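PDB 2FON: peroxisomal acyl-CoA oxidase 1A from Solanum lycopersicum, which probably catalyses the FAD-dependent oxidation of acyl-CoA thioesters to 2-enoyl-CoA, the first step of peroxisomal fatty-acid beta-oxidation. Local coordinates for residues Pro355-Phe363 with Leu615-Phe626; Val550-Leu558 with Leu571-Ser579. All coordinates share one frame; numbering follows the deposited sequence.

Contact 1: residues Pro355-Phe363 with Leu615-Phe626; sequences PLLASAYAF and LRPNAVSLVDAF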
# COMPACT_ATOMS: atom_id res chain seq x y z
N PRO B 355 2.26 -14.48 9.32
CA PRO B 355 3.23 -14.67 8.24
C PRO B 355 4.22 -13.51 8.12
O PRO B 355 5.33 -13.71 7.59
CB PRO B 355 2.36 -14.68 6.97
CG PRO B 355 1.04 -14.95 7.42
CD PRO B 355 0.88 -14.44 8.83
N LEU B 356 3.84 -12.32 8.60
CA LEU B 356 4.71 -11.15 8.45
C LEU B 356 5.81 -11.23 9.49
O LEU B 356 6.97 -10.95 9.20
CB LEU B 356 3.92 -9.83 8.50
CG LEU B 356 2.95 -9.70 7.30
CD1 LEU B 356 2.20 -8.41 7.36
CD2 LEU B 356 3.64 -9.86 5.92
N LEU B 357 5.44 -11.66 10.69
CA LEU B 357 6.40 -12.03 11.72
C LEU B 357 7.38 -13.09 11.20
O LEU B 357 8.60 -12.86 11.12
CB LEU B 357 5.61 -12.57 12.85
CG LEU B 357 6.16 -12.79 14.23
CD1 LEU B 357 7.44 -12.04 14.51
CD2 LEU B 357 5.04 -12.34 15.13
N ALA B 358 6.84 -14.25 10.82
CA ALA B 358 7.61 -15.28 10.15
C ALA B 358 8.52 -14.71 9.10
O ALA B 358 9.70 -15.06 9.08
CB ALA B 358 6.71 -16.29 9.53
N SER B 359 8.01 -13.83 8.23
CA SER B 359 8.86 -13.25 7.17
C SER B 359 10.05 -12.41 7.71
O SER B 359 11.12 -12.40 7.12
CB SER B 359 8.03 -12.39 6.22
OG SER B 359 7.13 -13.15 5.43
N ALA B 360 9.87 -11.72 8.83
CA ALA B 360 10.94 -10.90 9.38
C ALA B 360 12.08 -11.78 9.84
O ALA B 360 13.27 -11.44 9.64
CB ALA B 360 10.44 -10.07 10.53
N TYR B 361 11.75 -12.91 10.49
CA TYR B 361 12.81 -13.86 10.85
C TYR B 361 13.39 -14.52 9.57
O TYR B 361 14.61 -14.61 9.43
CB TYR B 361 12.34 -14.84 11.91
CG TYR B 361 12.30 -14.30 13.34
CD1 TYR B 361 11.26 -13.50 13.79
CD2 TYR B 361 13.29 -14.63 14.25
CE1 TYR B 361 11.22 -13.00 15.10
CE2 TYR B 361 13.27 -14.16 15.58
CZ TYR B 361 12.22 -13.34 16.00
OH TYR B 361 12.21 -12.89 17.31
N ALA B 362 12.55 -14.90 8.60
CA ALA B 362 13.10 -15.50 7.38
C ALA B 362 14.07 -14.57 6.68
O ALA B 362 15.21 -14.96 6.44
CB ALA B 362 12.01 -16.00 6.42
N PHE B 363 13.63 -13.34 6.37
CA PHE B 363 14.49 -12.32 5.74
C PHE B 363 15.65 -11.96 6.66
O PHE B 363 16.74 -11.69 6.20
CB PHE B 363 13.70 -11.04 5.37
CG PHE B 363 12.50 -11.28 4.43
CD1 PHE B 363 11.59 -10.25 4.19
CD2 PHE B 363 12.30 -12.49 3.80
CE1 PHE B 363 10.48 -10.46 3.34
CE2 PHE B 363 11.24 -12.72 2.95
CZ PHE B 363 10.32 -11.72 2.72
N LEU B 615 2.19 -20.41 17.86
CA LEU B 615 2.85 -19.12 17.88
C LEU B 615 2.16 -18.22 18.88
O LEU B 615 2.83 -17.73 19.77
CB LEU B 615 2.91 -18.45 16.50
CG LEU B 615 3.94 -17.31 16.44
CD1 LEU B 615 5.34 -17.80 16.58
CD2 LEU B 615 3.90 -16.60 15.15
N ARG B 616 0.83 -18.06 18.76
CA ARG B 616 0.01 -17.23 19.66
C ARG B 616 0.59 -16.86 21.04
O ARG B 616 0.77 -15.68 21.34
CB ARG B 616 -1.40 -17.81 19.85
CG ARG B 616 -2.21 -17.05 20.87
CD ARG B 616 -2.26 -15.57 20.55
NE ARG B 616 -3.06 -14.80 21.50
CZ ARG B 616 -2.61 -14.07 22.53
NH1 ARG B 616 -1.31 -13.98 22.79
NH2 ARG B 616 -3.47 -13.39 23.30
N PRO B 617 0.88 -17.84 21.88
CA PRO B 617 1.38 -17.38 23.15
C PRO B 617 2.65 -16.60 23.06
O PRO B 617 2.97 -15.91 23.97
CB PRO B 617 1.67 -18.68 23.91
CG PRO B 617 0.86 -19.75 23.22
CD PRO B 617 0.81 -19.30 21.78
N ASN B 618 3.40 -16.71 21.98
CA ASN B 618 4.75 -16.12 21.94
C ASN B 618 4.94 -14.86 21.14
O ASN B 618 5.99 -14.21 21.24
CB ASN B 618 5.79 -17.17 21.47
CG ASN B 618 5.83 -18.40 22.35
OD1 ASN B 618 6.64 -18.52 23.29
ND2 ASN B 618 4.92 -19.32 22.07
N ALA B 619 3.97 -14.53 20.30
CA ALA B 619 4.06 -13.35 19.41
C ALA B 619 4.64 -12.09 20.05
O ALA B 619 5.53 -11.48 19.50
CB ALA B 619 2.73 -13.05 18.79
N VAL B 620 4.16 -11.72 21.23
CA VAL B 620 4.64 -10.51 21.85
C VAL B 620 6.10 -10.64 22.34
O VAL B 620 6.88 -9.67 22.31
CB VAL B 620 3.69 -10.03 22.96
CG1 VAL B 620 4.35 -8.97 23.75
CG2 VAL B 620 2.37 -9.47 22.36
N SER B 621 6.47 -11.84 22.77
CA SER B 621 7.82 -12.02 23.23
C SER B 621 8.72 -12.01 22.04
O SER B 621 9.79 -11.39 22.11
CB SER B 621 7.97 -13.30 24.05
OG SER B 621 6.92 -13.38 24.99
N LEU B 622 8.31 -12.63 20.93
CA LEU B 622 9.16 -12.65 19.72
C LEU B 622 9.39 -11.32 19.07
O LEU B 622 10.27 -11.21 18.27
CB LEU B 622 8.62 -13.58 18.65
CG LEU B 622 8.58 -15.07 18.93
CD1 LEU B 622 7.56 -15.79 18.02
CD2 LEU B 622 9.96 -15.64 18.78
N VAL B 623 8.55 -10.34 19.32
CA VAL B 623 8.80 -9.01 18.74
C VAL B 623 9.51 -8.12 19.80
O VAL B 623 10.25 -7.18 19.46
CB VAL B 623 7.53 -8.37 18.17
CG1 VAL B 623 6.95 -9.26 17.06
CG2 VAL B 623 6.46 -8.17 19.29
N ASP B 624 9.32 -8.47 21.07
CA ASP B 624 10.18 -7.97 22.10
C ASP B 624 11.63 -8.31 21.77
O ASP B 624 12.52 -7.61 22.29
CB ASP B 624 9.80 -8.53 23.50
CG ASP B 624 8.45 -7.95 24.07
OD1 ASP B 624 7.90 -6.92 23.61
OD2 ASP B 624 7.93 -8.57 25.01
N ALA B 625 11.89 -9.33 20.92
CA ALA B 625 13.31 -9.81 20.69
C ALA B 625 14.11 -8.88 19.78
O ALA B 625 15.33 -8.91 19.74
CB ALA B 625 13.34 -11.20 20.13
N PHE B 626 13.39 -8.06 19.02
CA PHE B 626 14.02 -7.07 18.12
C PHE B 626 14.71 -5.95 18.93
O PHE B 626 15.49 -5.14 18.39
CB PHE B 626 12.92 -6.43 17.24
CG PHE B 626 12.08 -7.42 16.45
CD1 PHE B 626 12.61 -8.59 15.96
CD2 PHE B 626 10.79 -7.11 16.11
CE1 PHE B 626 11.82 -9.44 15.18
CE2 PHE B 626 10.02 -7.96 15.31
CZ PHE B 626 10.52 -9.10 14.86
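Leu-357 and Tyr-361, one turn apart on the long helix 347-380 of the C-alpha1 region, pack against Leu-615 to Phe-626, where helix 598-615 gives way to the short, weakly bonded helix 619-624. The two segment axes pass 11.5 Å apart, a gap bridged by side chains that also reach the backbone. Its polar link is a hydrogen bond from Tyr-361 OH to Leu-622 O, 2.7 Å long. The hydroxyl lies in the carbonyl plane on a lone pair, with a C=O...donor angle of 134°. Tyr-361 gets there with CG anti to its own carbonyl carbon (chi1 -78°), its ring reaching across to the second segment. Tyr-361 CE1 also lies 3.6 Å from Phe-626 CE1; these rings are inclined at 39°, with centroids 5.7 Å apart. Ala-625 CB sits 3.5 Å from Tyr-361 OH. Replacing Tyr-361 by a phenylalanine would probably leave the carbonyl O of the buried Leu-622 without this donor and the phenyl ring with less to fix its position. One turn earlier, Leu-357 crosses Val-623 at about a right angle, CD1 lying 3.8 Å from Val-623 CG1. Its other branch, Leu-357 CD2, comes within 4.4 Å of Ala-619 CB, while Ala-360 CB meets Phe-626 CZ. Trp-44 meets both aromatic rings, edge-to-face with Tyr-361, and Met-40 of helix 37-45 touches Tyr-361, Leu-622 and Ala-625. An apolar helix face with one tyrosine hydroxyl bonded to a backbone carbonyl thus joins the C-alpha1 helices to the C-terminal helical region of the acyl-CoA oxidase fold.

Contact 2: residues Val550-Leu558 with Leu571-Ser579; sequences VVSKYIEKL and LEVLCGIYS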
# COMPACT_ATOMS: atom_id res chain seq x y z
N VAL B 550 14.76 -18.51 0.08
CA VAL B 550 14.48 -18.10 1.43
C VAL B 550 14.23 -19.36 2.24
O VAL B 550 14.96 -19.65 3.18
CB VAL B 550 13.30 -17.12 1.52
CG1 VAL B 550 12.99 -16.73 2.96
CG2 VAL B 550 13.58 -15.82 0.71
N VAL B 551 13.28 -20.18 1.83
CA VAL B 551 12.97 -21.35 2.64
C VAL B 551 14.20 -22.21 2.88
O VAL B 551 14.47 -22.61 4.00
CB VAL B 551 11.90 -22.17 2.00
CG1 VAL B 551 11.75 -23.43 2.74
CG2 VAL B 551 10.57 -21.39 2.00
N SER B 552 14.97 -22.49 1.84
CA SER B 552 16.08 -23.41 2.03
C SER B 552 17.19 -22.86 2.94
O SER B 552 18.00 -23.65 3.47
CB SER B 552 16.66 -23.82 0.70
OG SER B 552 17.56 -22.83 0.30
N LYS B 553 17.23 -21.54 3.10
CA LYS B 553 18.27 -20.93 3.94
C LYS B 553 17.81 -20.89 5.39
O LYS B 553 18.58 -20.94 6.34
CB LYS B 553 18.63 -19.53 3.44
CG LYS B 553 19.23 -19.55 2.06
CD LYS B 553 20.54 -20.26 2.07
CE LYS B 553 21.02 -20.69 0.69
NZ LYS B 553 22.12 -21.78 0.87
N TYR B 554 16.50 -20.79 5.55
CA TYR B 554 15.89 -20.87 6.84
C TYR B 554 16.14 -22.29 7.39
O TYR B 554 16.47 -22.48 8.59
CB TYR B 554 14.39 -20.52 6.72
CG TYR B 554 13.79 -20.04 8.03
CD1 TYR B 554 12.95 -18.94 8.09
CD2 TYR B 554 14.10 -20.70 9.22
CE1 TYR B 554 12.41 -18.53 9.33
CE2 TYR B 554 13.57 -20.31 10.43
CZ TYR B 554 12.75 -19.23 10.49
OH TYR B 554 12.30 -18.93 11.74
N ILE B 555 16.00 -23.29 6.52
CA ILE B 555 16.20 -24.65 6.97
C ILE B 555 17.66 -24.83 7.31
O ILE B 555 17.99 -25.53 8.28
CB ILE B 555 15.69 -25.72 5.92
CG1 ILE B 555 14.16 -25.60 5.69
CG2 ILE B 555 16.10 -27.14 6.35
CD1 ILE B 555 13.63 -26.48 4.55
N GLU B 556 18.54 -24.20 6.54
CA GLU B 556 19.98 -24.37 6.74
C GLU B 556 20.41 -23.80 8.08
O GLU B 556 21.25 -24.37 8.80
CB GLU B 556 20.74 -23.71 5.62
CG GLU B 556 21.10 -24.63 4.48
CD GLU B 556 22.10 -24.00 3.49
OE1 GLU B 556 22.77 -22.97 3.81
OE2 GLU B 556 22.22 -24.56 2.37
N LYS B 557 19.80 -22.65 8.40
CA LYS B 557 19.95 -21.94 9.66
C LYS B 557 19.54 -22.84 10.87
O LYS B 557 20.24 -22.88 11.90
CB LYS B 557 19.11 -20.69 9.58
CG LYS B 557 19.11 -19.84 10.80
CD LYS B 557 20.50 -19.54 11.28
CE LYS B 557 20.45 -18.80 12.59
NZ LYS B 557 21.73 -18.12 12.76
N LEU B 558 18.46 -23.59 10.71
CA LEU B 558 17.99 -24.45 11.78
C LEU B 558 18.93 -25.60 12.16
O LEU B 558 18.80 -26.14 13.26
CB LEU B 558 16.55 -24.92 11.54
CG LEU B 558 15.52 -23.75 11.45
CD1 LEU B 558 14.07 -24.26 11.37
CD2 LEU B 558 15.63 -22.65 12.53
N LEU B 571 11.82 -20.92 16.51
CA LEU B 571 12.30 -20.52 15.18
C LEU B 571 11.86 -21.52 14.16
O LEU B 571 11.58 -21.13 13.03
CB LEU B 571 13.81 -20.34 15.11
CG LEU B 571 14.35 -19.05 15.74
CD1 LEU B 571 15.86 -19.00 15.67
CD2 LEU B 571 13.73 -17.88 15.04
N GLU B 572 11.76 -22.79 14.56
CA GLU B 572 11.11 -23.81 13.74
C GLU B 572 9.66 -23.50 13.44
O GLU B 572 9.21 -23.57 12.30
CB GLU B 572 11.23 -25.16 14.38
CG GLU B 572 12.40 -25.91 13.86
CD GLU B 572 13.16 -26.67 14.96
OE1 GLU B 572 12.54 -27.57 15.62
OE2 GLU B 572 14.37 -26.39 15.14
N VAL B 573 8.92 -23.14 14.48
CA VAL B 573 7.56 -22.71 14.28
C VAL B 573 7.54 -21.59 13.19
O VAL B 573 6.68 -21.61 12.27
CB VAL B 573 6.97 -22.21 15.62
CG1 VAL B 573 5.74 -21.39 15.37
CG2 VAL B 573 6.64 -23.33 16.52
N LEU B 574 8.49 -20.65 13.28
CA LEU B 574 8.49 -19.54 12.31
C LEU B 574 8.81 -20.03 10.92
O LEU B 574 8.27 -19.57 9.93
CB LEU B 574 9.41 -18.41 12.77
CG LEU B 574 8.77 -17.55 13.88
CD1 LEU B 574 9.72 -16.50 14.44
CD2 LEU B 574 7.49 -16.93 13.41
N CYS B 575 9.66 -21.03 10.84
CA CYS B 575 10.01 -21.61 9.55
C CYS B 575 8.80 -22.17 8.83
O CYS B 575 8.60 -21.90 7.64
CB CYS B 575 11.01 -22.74 9.71
SG CYS B 575 11.67 -23.03 8.10
N GLY B 576 8.02 -22.94 9.59
CA GLY B 576 6.91 -23.68 9.06
C GLY B 576 5.90 -22.70 8.55
O GLY B 576 5.35 -22.89 7.46
N ILE B 577 5.72 -21.63 9.31
CA ILE B 577 4.69 -20.68 9.02
C ILE B 577 5.06 -20.01 7.75
O ILE B 577 4.22 -19.80 6.87
CB ILE B 577 4.52 -19.67 10.12
CG1 ILE B 577 3.74 -20.28 11.29
CG2 ILE B 577 3.79 -18.40 9.60
CD1 ILE B 577 3.45 -19.27 12.38
N TYR B 578 6.31 -19.64 7.61
CA TYR B 578 6.63 -18.88 6.39
C TYR B 578 6.42 -19.77 5.16
O TYR B 578 5.82 -19.36 4.18
CB TYR B 578 8.01 -18.29 6.44
CG TYR B 578 8.43 -17.68 5.14
CD1 TYR B 578 8.16 -16.33 4.87
CD2 TYR B 578 9.16 -18.42 4.20
CE1 TYR B 578 8.56 -15.77 3.70
CE2 TYR B 578 9.58 -17.84 2.99
CZ TYR B 578 9.26 -16.53 2.74
OH TYR B 578 9.63 -15.93 1.54
N SER B 579 6.82 -21.01 5.24
CA SER B 579 6.84 -21.80 4.05
C SER B 579 5.47 -22.37 3.77
O SER B 579 5.09 -22.57 2.62
CB SER B 579 7.89 -22.88 4.17
OG SER B 579 7.82 -23.45 5.45
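Cys-575 O is gripped by two donors of Ser-579, the backbone N of the helical bond and the hydroxyl OG at 2.8 Å, which arrive from opposite faces of the carbonyl plane. The Cys-575 side chain itself turns to the other helix: SG lies over one face of the Tyr-554 ring, 3.9 Å from its centroid and 28° off the normal, a sulfur-aromatic contact. Cys-575 CB adds a CH-pi contact to the same ring. Tyr-554 CG stands anti to the backbone N (chi1 -157°), which sends the ring across to Leu-571, where Tyr-554 OH gives Leu-571 O a weak hydrogen bond of 2.6 Å. That carbonyl also accepts the helical bond from Cys-575 N. Helices 535-558 and 567-585 run antiparallel at 166°, their segment axes 10.3 Å apart, as an alpha-helical hairpin in the C-terminal helical region of the oxidase. Towards its connection, Leu-558 spreads its two methyls over the partner helix: CD2 packs 3.9 Å from Leu-571 CB, and CD1 lies 3.8 Å from Cys-575 CB and also touches Glu-572 CG. At the far end Val-551 CG2 meets the edge of the Tyr-578 ring, 3.8 Å from CE2, and packs against Ser-579 CB. Val-550 crosses Tyr-578 at about a right angle, with Val-550 CG1 3.6 Å from Tyr-578 CE2. Phe-365 of helix 347-380 meets the Tyr-554 ring edge-to-face.

How the contacts relate
Helix 347-380, which carries segment 355-363 of contact 1, also packs against the two helices of contact 2; the contact centres lie 13 Å apart. Tyr-361 of contact 1 is wedged against the hairpin: its CD2 lies 3.4 Å from Leu-571 CD2, and its CD1 lies 3.4 Å from Leu-574 CD1. Next to it, Ala-362 CB packs 3.5 Å from Tyr-554 CD1. In sequence, contact 2 falls between the two segments that contact 1 brings together. Of the FAD site, Arg-352 lies just before segment 355-363 on the same helix, its side chain about 11 Å from that of Leu-357; contact 2 lies away from the known binding residues.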